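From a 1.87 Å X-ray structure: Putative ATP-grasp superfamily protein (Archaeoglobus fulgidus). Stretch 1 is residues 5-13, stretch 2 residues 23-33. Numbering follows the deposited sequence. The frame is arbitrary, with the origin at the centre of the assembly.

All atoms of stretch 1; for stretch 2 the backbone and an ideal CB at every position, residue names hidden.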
# COMPACT_ATOMS: atom_id res chain seq x y z
N PHE A 5 -17.10 6.86 -0.30
CA PHE A 5 -17.04 6.03 -1.49
C PHE A 5 -15.74 5.25 -1.36
O PHE A 5 -14.65 5.83 -1.39
CB PHE A 5 -16.99 6.88 -2.77
CG PHE A 5 -16.70 6.09 -4.01
CD1 PHE A 5 -17.55 5.05 -4.40
CD2 PHE A 5 -15.58 6.36 -4.78
CE1 PHE A 5 -17.27 4.29 -5.54
CE2 PHE A 5 -15.29 5.61 -5.93
CZ PHE A 5 -16.14 4.57 -6.30
N LEU A 6 -15.86 3.93 -1.18
CA LEU A 6 -14.71 3.05 -1.03
C LEU A 6 -14.55 2.23 -2.31
O LEU A 6 -15.48 1.56 -2.75
CB LEU A 6 -14.90 2.11 0.16
CG LEU A 6 -13.75 1.15 0.45
CD1 LEU A 6 -12.54 1.96 0.84
CD2 LEU A 6 -14.12 0.16 1.55
N PHE A 7 -13.35 2.28 -2.89
CA PHE A 7 -13.08 1.56 -4.13
C PHE A 7 -11.67 0.95 -4.17
O PHE A 7 -10.69 1.63 -3.89
CB PHE A 7 -13.24 2.53 -5.31
CG PHE A 7 -12.85 1.95 -6.65
CD1 PHE A 7 -13.81 1.42 -7.51
CD2 PHE A 7 -11.51 1.95 -7.05
CE1 PHE A 7 -13.44 0.90 -8.75
CE2 PHE A 7 -11.13 1.43 -8.29
CZ PHE A 7 -12.10 0.90 -9.14
N GLU A 8 -11.59 -0.33 -4.52
CA GLU A 8 -10.30 -1.01 -4.66
C GLU A 8 -10.35 -1.65 -6.05
O GLU A 8 -11.34 -2.31 -6.40
CB GLU A 8 -10.10 -2.06 -3.57
CG GLU A 8 -8.71 -2.68 -3.57
CD GLU A 8 -8.55 -3.76 -4.63
OE1 GLU A 8 -9.47 -4.59 -4.74
OE2 GLU A 8 -7.52 -3.77 -5.33
N PHE A 9 -9.30 -1.45 -6.84
CA PHE A 9 -9.27 -1.93 -8.22
C PHE A 9 -9.57 -3.41 -8.50
O PHE A 9 -10.40 -3.70 -9.36
CB PHE A 9 -7.94 -1.56 -8.87
CG PHE A 9 -7.96 -1.63 -10.37
CD1 PHE A 9 -8.76 -0.75 -11.11
CD2 PHE A 9 -7.21 -2.58 -11.05
CE1 PHE A 9 -8.80 -0.82 -12.50
CE2 PHE A 9 -7.24 -2.65 -12.44
CZ PHE A 9 -8.04 -1.77 -13.17
N ALA A 10 -8.92 -4.33 -7.81
CA ALA A 10 -9.17 -5.75 -8.05
C ALA A 10 -10.59 -6.18 -7.69
O ALA A 10 -11.18 -7.01 -8.37
CB ALA A 10 -8.16 -6.60 -7.28
N THR A 11 -11.12 -5.61 -6.62
CA THR A 11 -12.45 -5.96 -6.13
C THR A 11 -13.61 -5.26 -6.86
O THR A 11 -14.69 -5.83 -7.00
CB THR A 11 -12.57 -5.64 -4.62
OG1 THR A 11 -11.48 -6.26 -3.92
CG2 THR A 11 -13.89 -6.16 -4.04
N CYS A 12 -13.36 -4.05 -7.34
CA CYS A 12 -14.40 -3.25 -7.98
C CYS A 12 -14.14 -2.80 -9.42
O CYS A 12 -15.05 -2.31 -10.09
CB CYS A 12 -14.65 -2.00 -7.14
SG CYS A 12 -14.53 -2.25 -5.34
N GLY A 13 -12.91 -2.95 -9.89
CA GLY A 13 -12.59 -2.48 -11.23
C GLY A 13 -12.48 -3.55 -12.30
O GLY A 13 -13.43 -4.29 -12.56
N UNK A 23 -4.66 -9.83 -2.84
CA UNK A 23 -4.20 -8.77 -1.94
C UNK A 23 -5.17 -7.59 -1.98
O UNK A 23 -5.52 -7.03 -0.94
CB UNK A 23 -2.79 -8.31 -2.32
N UNK A 24 -5.61 -7.22 -3.18
CA UNK A 24 -6.55 -6.12 -3.30
C UNK A 24 -7.86 -6.44 -2.59
O UNK A 24 -8.42 -5.59 -1.88
CB UNK A 24 -6.81 -5.80 -4.77
N UNK A 25 -8.35 -7.66 -2.77
CA UNK A 25 -9.59 -8.08 -2.13
C UNK A 25 -9.45 -8.02 -0.61
O UNK A 25 -10.37 -7.59 0.09
CB UNK A 25 -9.97 -9.49 -2.58
N UNK A 26 -8.30 -8.45 -0.10
CA UNK A 26 -8.04 -8.43 1.33
C UNK A 26 -8.05 -7.01 1.86
O UNK A 26 -8.62 -6.72 2.92
CB UNK A 26 -6.70 -9.10 1.64
N UNK A 27 -7.43 -6.09 1.12
CA UNK A 27 -7.40 -4.71 1.54
C UNK A 27 -8.80 -4.09 1.52
O UNK A 27 -9.16 -3.34 2.42
CB UNK A 27 -6.45 -3.91 0.64
N UNK A 28 -9.58 -4.40 0.49
CA UNK A 28 -10.93 -3.85 0.40
C UNK A 28 -11.78 -4.34 1.57
O UNK A 28 -12.49 -3.57 2.21
CB UNK A 28 -11.58 -4.23 -0.93
N UNK A 29 -11.71 -5.65 1.84
CA UNK A 29 -12.46 -6.24 2.95
C UNK A 29 -12.05 -5.56 4.25
O UNK A 29 -12.90 -5.14 5.05
CB UNK A 29 -12.23 -7.75 3.03
N UNK A 30 -10.74 -5.44 4.46
CA UNK A 30 -10.21 -4.82 5.66
C UNK A 30 -10.65 -3.36 5.79
O UNK A 30 -11.01 -2.91 6.88
CB UNK A 30 -8.68 -4.91 5.66
N UNK A 31 -10.62 -2.63 4.68
CA UNK A 31 -11.01 -1.22 4.67
C UNK A 31 -12.52 -1.09 4.89
O UNK A 31 -12.98 -0.20 5.60
CB UNK A 31 -10.60 -0.56 3.35
N UNK A 32 -13.28 -1.99 4.28
CA UNK A 32 -14.74 -1.98 4.41
C UNK A 32 -15.13 -2.19 5.88
O UNK A 32 -15.92 -1.43 6.44
CB UNK A 32 -15.37 -3.06 3.53
N UNK A 33 -14.56 -3.22 6.50
CA UNK A 33 -14.87 -3.54 7.90
C UNK A 33 -14.38 -2.49 8.88
O UNK A 33 -14.92 -2.35 9.98
CB UNK A 33 -14.26 -4.89 8.27

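Stretch 2 is a continuous helix running nearly antiparallel to strand 5-8 (163°), so its side chains meet stretch 1 at intervals of three or four residues.

Position 23 has helical backbone angles and an ideal CB with nothing of stretch 1 within 5.5 Å; stretch 1 leaves the choice wide, polar residues included. It is Glu23, whose end leads away and whose carboxylate is bonded elsewhere in the structure.

Position 24 is far more restricted. Its CA-to-CB bond points toward stretch 1, and the ideal CB would lie 2.2 Å from Glu8 OE2 and 3.0 Å from Ala10 CB, both clashes. The Glu8 carboxylate caps the helix, Ala10 N donating to Glu8 OE2 (2.9 Å) and Thr11 N to Glu8 OE1 (2.7 Å). Glycine alone fits, and Gly24 is found.

At position 25 the bond points sideways, with the ideal CB 3.8 Å from Thr11 OG1. Thr11 OG1 already donates to Glu8 OE1 (2.7 Å), so an aliphatic or a modest polar residue would serve. Leu25 occupies it, Leu25 CD1 lying 3.6 Å from Thr11 OG1.

Position 26 points away, so stretch 1 places no demand on it and small or large residues would do; it is Ala26. Position 27 points sideways, its ideal CB 4.9 Å from Glu8 CG, and many residues would suit; it is Met27, present as selenomethionine.

Position 28 points toward stretch 1, its ideal CB 3.6 Å from Thr11 OG1 and 3.7 Å from Glu8 CB. Beyond lies a space lined by Leu6, Glu8, Thr11 and Cys12, suited to a large apolar side chain, aromatic or long aliphatic. Phe28, with chi1 t, extends its ring into it. Thr11 CG2 sits over one face, 4.2 Å from the Phe28 ring centroid, while Cys12 SG approaches obliquely at 4.2 Å from that centroid. Leu6 O lies at the edge, 3.7 Å from Phe28 CE1.

Position 29 points away and position 30 is out of reach, so polar residues are acceptable at both: Lys29 and Ser30.

Position 31 again points toward the strand, but its ideal CB is already 4.0 Å from Leu6 CD2, favouring a small apolar residue. Ala31 makes that contact with its methyl group.

Position 32 points sideways, its ideal CB also 4.0 Å from Leu6 CD2; an aliphatic or aromatic residue could flank the leucine. In Phe32, Leu6 CD2 lies at the ring edge.

Position 33 points away, and stretch 1 sets no limit there; polar or charged residues would be among those that suit. Asp33 forms a salt bridge with Lys29 one turn earlier (Asp33 OD2 to Lys29 NZ, 3.2 Å).

Stretch 2, residues 23-33: EGLAMFKSAFD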
# COMPACT_ATOMS: atom_id res chain seq x y z
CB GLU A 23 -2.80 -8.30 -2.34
CG GLU A 23 -1.69 -9.30 -2.02
CD GLU A 23 -0.31 -8.75 -2.32
OE1 GLU A 23 0.04 -7.69 -1.77
OE2 GLU A 23 0.42 -9.38 -3.11
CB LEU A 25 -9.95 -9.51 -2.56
CG LEU A 25 -11.16 -10.13 -1.86
CD1 LEU A 25 -12.41 -9.28 -2.11
CD2 LEU A 25 -11.37 -11.54 -2.37
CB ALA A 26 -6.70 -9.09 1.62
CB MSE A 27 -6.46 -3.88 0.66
CG MSE A 27 -4.98 -4.09 0.98
SE MSE A 27 -3.82 -2.88 -0.01
CE MSE A 27 -3.45 -4.03 -1.51
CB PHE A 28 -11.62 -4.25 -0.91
CG PHE A 28 -12.99 -3.65 -1.09
CD1 PHE A 28 -13.13 -2.36 -1.57
CD2 PHE A 28 -14.12 -4.37 -0.74
CE1 PHE A 28 -14.40 -1.78 -1.71
CE2 PHE A 28 -15.40 -3.80 -0.87
CZ PHE A 28 -15.53 -2.50 -1.36
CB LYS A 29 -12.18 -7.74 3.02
CG LYS A 29 -12.93 -8.47 4.14
CD LYS A 29 -12.45 -9.92 4.26
CE LYS A 29 -13.30 -10.73 5.23
NZ LYS A 29 -13.44 -10.06 6.55
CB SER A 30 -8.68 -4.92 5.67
OG SER A 30 -8.15 -4.26 6.80
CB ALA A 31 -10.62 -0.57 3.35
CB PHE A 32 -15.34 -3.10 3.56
CG PHE A 32 -16.85 -3.13 3.58
CD1 PHE A 32 -17.58 -2.32 2.72
CD2 PHE A 32 -17.52 -3.96 4.47
CE1 PHE A 32 -18.98 -2.33 2.75
CE2 PHE A 32 -18.92 -3.98 4.51
CZ PHE A 32 -19.65 -3.16 3.65
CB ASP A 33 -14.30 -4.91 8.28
CG ASP A 33 -14.97 -6.05 7.53
OD1 ASP A 33 -16.15 -5.90 7.16
OD2 ASP A 33 -14.31 -7.09 7.32
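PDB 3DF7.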